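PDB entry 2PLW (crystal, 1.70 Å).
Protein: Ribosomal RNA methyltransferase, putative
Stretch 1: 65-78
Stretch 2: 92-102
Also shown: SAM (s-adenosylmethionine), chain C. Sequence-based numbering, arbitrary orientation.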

# COMPACT_ATOMS: atom_id res chain seq x y z
N VAL A 65 14.91 2.98 7.05
CA VAL A 65 13.80 2.28 6.42
C VAL A 65 14.13 0.80 6.36
O VAL A 65 15.26 0.43 5.98
CB VAL A 65 13.58 2.81 5.00
CG1 VAL A 65 12.47 1.98 4.27
CG2 VAL A 65 13.23 4.33 5.04
N TYR A 66 13.16 -0.03 6.73
CA TYR A 66 13.33 -1.49 6.64
C TYR A 66 12.85 -1.89 5.26
O TYR A 66 11.75 -1.50 4.86
CB TYR A 66 12.47 -2.21 7.66
CG TYR A 66 12.75 -1.89 9.10
CD1 TYR A 66 13.67 -2.62 9.83
CD2 TYR A 66 12.07 -0.86 9.75
CE1 TYR A 66 13.92 -2.34 11.17
CE2 TYR A 66 12.33 -0.56 11.09
CZ TYR A 66 13.25 -1.31 11.79
OH TYR A 66 13.52 -1.03 13.12
N PHE A 67 13.65 -2.65 4.53
CA PHE A 67 13.19 -3.12 3.24
C PHE A 67 13.01 -4.64 3.28
O PHE A 67 13.78 -5.36 3.94
CB PHE A 67 14.17 -2.72 2.12
CG PHE A 67 13.84 -3.36 0.79
CD1 PHE A 67 12.72 -2.96 0.08
CD2 PHE A 67 14.65 -4.36 0.27
CE1 PHE A 67 12.42 -3.54 -1.14
CE2 PHE A 67 14.36 -4.96 -0.96
CZ PHE A 67 13.24 -4.57 -1.65
N ILE A 68 11.98 -5.11 2.58
CA ILE A 68 11.72 -6.54 2.45
C ILE A 68 11.52 -6.83 0.98
O ILE A 68 10.61 -6.30 0.35
CB ILE A 68 10.48 -6.99 3.27
CG1 ILE A 68 10.74 -6.81 4.77
CG2 ILE A 68 10.08 -8.44 2.88
CD1 ILE A 68 9.48 -6.98 5.66
N GLN A 69 12.38 -7.68 0.41
CA GLN A 69 12.13 -8.09 -0.95
C GLN A 69 11.06 -9.19 -0.96
O GLN A 69 11.16 -10.19 -0.25
CB GLN A 69 13.39 -8.56 -1.68
CG GLN A 69 13.10 -8.79 -3.14
CD GLN A 69 14.26 -9.43 -3.90
OE1 GLN A 69 15.13 -10.03 -3.30
NE2 GLN A 69 14.25 -9.29 -5.23
N GLY A 70 10.03 -8.98 -1.76
CA GLY A 70 8.96 -9.98 -1.88
C GLY A 70 7.82 -9.55 -2.76
O GLY A 70 7.55 -8.37 -2.91
N GLU A 71 7.17 -10.52 -3.38
CA GLU A 71 6.02 -10.22 -4.20
C GLU A 71 4.75 -10.52 -3.39
O GLU A 71 4.48 -11.68 -3.06
CB GLU A 71 6.07 -11.04 -5.49
CG GLU A 71 4.83 -10.87 -6.36
CD GLU A 71 4.94 -11.62 -7.69
OE1 GLU A 71 5.89 -12.41 -7.86
OE2 GLU A 71 4.07 -11.41 -8.54
N ILE A 72 3.99 -9.48 -3.05
CA ILE A 72 2.75 -9.73 -2.32
C ILE A 72 1.81 -10.56 -3.19
O ILE A 72 1.69 -10.32 -4.39
CB ILE A 72 2.11 -8.40 -1.83
CG1 ILE A 72 3.07 -7.70 -0.88
CG2 ILE A 72 0.74 -8.68 -1.21
CD1 ILE A 72 3.36 -8.44 0.44
N GLY A 73 1.19 -11.57 -2.60
CA GLY A 73 0.40 -12.52 -3.39
C GLY A 73 1.18 -13.78 -3.72
O GLY A 73 0.62 -14.73 -4.25
N LYS A 74 2.48 -13.78 -3.41
CA LYS A 74 3.35 -14.93 -3.67
C LYS A 74 4.28 -15.28 -2.50
O LYS A 74 4.27 -16.40 -1.97
CB LYS A 74 4.17 -14.69 -4.94
CG LYS A 74 5.20 -15.76 -5.27
CD LYS A 74 6.22 -15.27 -6.28
CE LYS A 74 7.23 -16.36 -6.63
NZ LYS A 74 7.91 -16.96 -5.43
N ASP A 75 5.10 -14.30 -2.10
CA ASP A 75 6.09 -14.45 -1.03
C ASP A 75 5.55 -14.20 0.39
O ASP A 75 6.28 -14.32 1.36
CB ASP A 75 7.28 -13.54 -1.30
CG ASP A 75 7.94 -13.85 -2.63
OD1 ASP A 75 8.22 -15.06 -2.87
OD2 ASP A 75 8.18 -12.91 -3.42
N ASN A 76 4.30 -13.79 0.51
CA ASN A 76 3.64 -13.93 1.80
C ASN A 76 2.83 -15.22 1.73
O ASN A 76 2.41 -15.63 0.65
CB ASN A 76 2.75 -12.73 2.16
CG ASN A 76 1.65 -12.48 1.14
OD1 ASN A 76 1.92 -12.12 -0.00
ND2 ASN A 76 0.42 -12.71 1.53
N MET A 77 2.64 -15.85 2.88
CA MET A 77 2.14 -17.24 2.88
C MET A 77 0.63 -17.37 2.68
O MET A 77 0.14 -18.33 2.02
CB MET A 77 2.60 -17.95 4.16
CG MET A 77 2.18 -19.40 4.20
SD MET A 77 2.94 -20.32 2.85
CE MET A 77 4.18 -21.25 3.76
N ASN A 78 -0.13 -16.42 3.23
CA ASN A 78 -1.57 -16.50 3.19
C ASN A 78 -2.10 -15.61 2.08
O ASN A 78 -2.17 -14.37 2.22
CB ASN A 78 -2.15 -16.19 4.58
CG ASN A 78 -3.68 -16.12 4.60
OD1 ASN A 78 -4.37 -16.33 3.58
ND2 ASN A 78 -4.22 -15.88 5.77
N ASN A 92 6.08 -18.17 3.42
CA ASN A 92 6.58 -17.63 4.71
C ASN A 92 7.46 -16.35 4.72
O ASN A 92 7.51 -15.69 5.75
CB ASN A 92 7.37 -18.71 5.53
CG ASN A 92 6.47 -19.56 6.40
OD1 ASN A 92 5.34 -19.86 6.04
ND2 ASN A 92 6.98 -19.99 7.54
N SER A 93 8.15 -16.04 3.63
CA SER A 93 9.33 -15.18 3.75
C SER A 93 8.97 -13.75 4.15
O SER A 93 9.56 -13.25 5.09
CB SER A 93 10.23 -15.20 2.51
OG SER A 93 9.53 -14.69 1.38
N VAL A 94 8.02 -13.13 3.45
CA VAL A 94 7.54 -11.77 3.82
C VAL A 94 7.02 -11.78 5.26
O VAL A 94 7.36 -10.91 6.08
CB VAL A 94 6.50 -11.22 2.81
CG1 VAL A 94 5.77 -9.98 3.36
CG2 VAL A 94 7.18 -10.86 1.48
N ASP A 95 6.23 -12.79 5.60
CA ASP A 95 5.65 -12.84 6.95
C ASP A 95 6.69 -12.91 8.06
O ASP A 95 6.56 -12.24 9.08
CB ASP A 95 4.70 -14.01 7.05
CG ASP A 95 3.67 -13.98 5.95
OD1 ASP A 95 2.64 -13.29 6.08
OD2 ASP A 95 3.92 -14.67 4.93
N TYR A 96 7.70 -13.75 7.87
CA TYR A 96 8.72 -13.89 8.90
C TYR A 96 9.64 -12.67 9.00
O TYR A 96 10.04 -12.27 10.11
CB TYR A 96 9.43 -15.25 8.77
CG TYR A 96 8.56 -16.27 9.48
CD1 TYR A 96 7.70 -17.12 8.77
CD2 TYR A 96 8.51 -16.32 10.88
CE1 TYR A 96 6.87 -18.00 9.42
CE2 TYR A 96 7.68 -17.23 11.55
CZ TYR A 96 6.87 -18.06 10.80
OH TYR A 96 6.04 -18.95 11.43
N LYS A 97 9.87 -12.02 7.87
CA LYS A 97 10.57 -10.74 7.89
C LYS A 97 9.75 -9.65 8.59
O LYS A 97 10.29 -8.88 9.37
CB LYS A 97 10.94 -10.31 6.47
CG LYS A 97 12.01 -11.21 5.86
CD LYS A 97 12.39 -10.72 4.50
CE LYS A 97 12.92 -11.84 3.59
NZ LYS A 97 12.89 -11.41 2.14
N LEU A 98 8.45 -9.59 8.32
CA LEU A 98 7.56 -8.71 9.10
C LEU A 98 7.55 -9.02 10.58
O LEU A 98 7.56 -8.12 11.40
CB LEU A 98 6.12 -8.70 8.55
CG LEU A 98 5.97 -7.96 7.24
CD1 LEU A 98 4.60 -8.27 6.60
CD2 LEU A 98 6.20 -6.42 7.39
N LYS A 99 7.53 -10.31 10.92
CA LYS A 99 7.55 -10.74 12.33
C LYS A 99 8.79 -10.22 13.08
O LYS A 99 8.68 -9.74 14.19
CB LYS A 99 7.49 -12.28 12.39
CG LYS A 99 7.27 -12.87 13.78
CD LYS A 99 7.15 -14.40 13.72
CE LYS A 99 5.74 -14.84 13.31
NZ LYS A 99 4.80 -14.82 14.49
N GLU A 100 9.96 -10.34 12.44
CA GLU A 100 11.22 -9.82 12.96
C GLU A 100 11.09 -8.35 13.34
O GLU A 100 11.62 -7.92 14.35
CB GLU A 100 12.33 -9.94 11.90
CG GLU A 100 13.06 -11.26 11.83
CD GLU A 100 14.30 -11.16 10.94
OE1 GLU A 100 15.43 -11.23 11.48
OE2 GLU A 100 14.14 -10.99 9.70
N ILE A 101 10.38 -7.60 12.51
CA ILE A 101 10.27 -6.14 12.65
C ILE A 101 9.15 -5.72 13.62
O ILE A 101 9.36 -4.89 14.51
CB ILE A 101 10.09 -5.45 11.25
CG1 ILE A 101 11.28 -5.70 10.31
CG2 ILE A 101 9.93 -3.94 11.38
CD1 ILE A 101 10.93 -5.49 8.83
N LEU A 102 7.98 -6.33 13.46
CA LEU A 102 6.77 -5.97 14.20
C LEU A 102 6.61 -6.65 15.55
O LEU A 102 5.90 -6.12 16.42
CB LEU A 102 5.51 -6.31 13.37
CG LEU A 102 5.32 -5.61 12.02
CD1 LEU A 102 4.17 -6.26 11.30
CD2 LEU A 102 5.09 -4.12 12.23
N SAM C . 6.01 4.25 -5.13
CA SAM C . 7.35 3.92 -5.72
C SAM C . 8.35 5.05 -5.50
O SAM C . 7.93 6.16 -5.19
OXT SAM C . 9.58 4.89 -5.61
CB SAM C . 7.19 3.60 -7.21
CG SAM C . 6.47 2.26 -7.34
SD SAM C . 6.54 1.51 -8.98
CE SAM C . 5.45 2.66 -9.84
C5' SAM C . 5.48 0.05 -8.79
C4' SAM C . 6.23 -1.08 -8.09
O4' SAM C . 5.28 -2.10 -7.76
C3' SAM C . 7.33 -1.77 -8.93
O3' SAM C . 8.61 -1.51 -8.40
C2' SAM C . 6.99 -3.26 -8.86
O2' SAM C . 8.08 -4.16 -8.70
C1' SAM C . 6.04 -3.31 -7.67
N9 SAM C . 5.14 -4.45 -7.61
C8 SAM C . 4.24 -4.90 -8.55
N7 SAM C . 3.58 -5.97 -8.05
C5 SAM C . 4.05 -6.19 -6.80
C6 SAM C . 3.74 -7.14 -5.82
N6 SAM C . 2.82 -8.07 -6.02
N1 SAM C . 4.39 -7.11 -4.61
C2 SAM C . 5.36 -6.16 -4.34
N3 SAM C . 5.66 -5.21 -5.30
C4 SAM C . 5.03 -5.25 -6.51
O HOH W 1 0.38 -13.71 4.44

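Strand 66-69 and helix 93-102 run nearly antiparallel, at 165° between their N-to-C directions, with their axes 8.9 Å apart at closest approach. The start of the helix therefore lies beside the loop that follows the strand, and its end beside Tyr66. Together the stretches bury 690 Å², with polar bonds to the loop near the helix start and an apolar patch, begun by Val94, running on to Ile101.

Asn92 precedes the helix and gives its carbonyl to Tyr96 N, the first backbone bond of the helical ladder. Ser93 follows, a small residue whose OG lies 3.3 Å from Asp75 O.

Val94 joins both kinds of chemistry. Its backbone N, in the first turn where no earlier helical carbonyl is available to it, donates to Asp75 O at 3.0 Å. Its branched side chain packs against stretch 1: Val94 CG2 lies 4.0 Å from Ile68 CG2, and Val94 CG1 lies 4.1 Å from Ile72 CD1. CG2 also sits 3.9 Å from Gly70 CA, where a side chain would not fit: an ideal CB on Gly70 would come within 2.4 Å of Val94 CG2.

Asp95 turns toward the loop and uses both carboxylate oxygens. OD2 accepts from Met77 N at 2.7 Å, satisfying a backbone amide that has no strand partner here, while OD1 accepts from water 1 at 2.8 Å. That water in turn accepts from Asn76 ND2 and Asn78 N, so one acidic side chain ties down three consecutive loop residues. The loop is braced from within as well, for Asp75 OD2 accepts from Glu71 N at 2.6 Å and Asn76 OD1 from Gly73 N at 2.8 Å. Between these braces, Ile72 N and O bond N1 and N6 of the S-adenosylmethionine adenine.

Lys97 suits the border of the contact because its chain is apolar and its tip charged. CD packs 3.6 Å from Ile68 CG2, and the extended chain carries NZ to Gln69 O, a weak hydrogen bond of 3.2 Å.

Leu98, one residue on, points its CB sideways, yet its end reaches in, placing CD2 3.8 Å from Ile68 CD1. Ile101 completes the apolar patch: its CD1 lies 3.8 Å from Ile68 CD1 and also 3.8 Å from Tyr66 CB. Ile68 thus meets Val94, Lys97, Leu98 and Ile101, a role suited to a buried, branched hydrocarbon. Ile101 CG2 rests over the face of the Tyr66 ring, 4.0 Å from its centroid and 4° off the normal, a CH-pi contact in which a methyl group meets the pi cloud squarely.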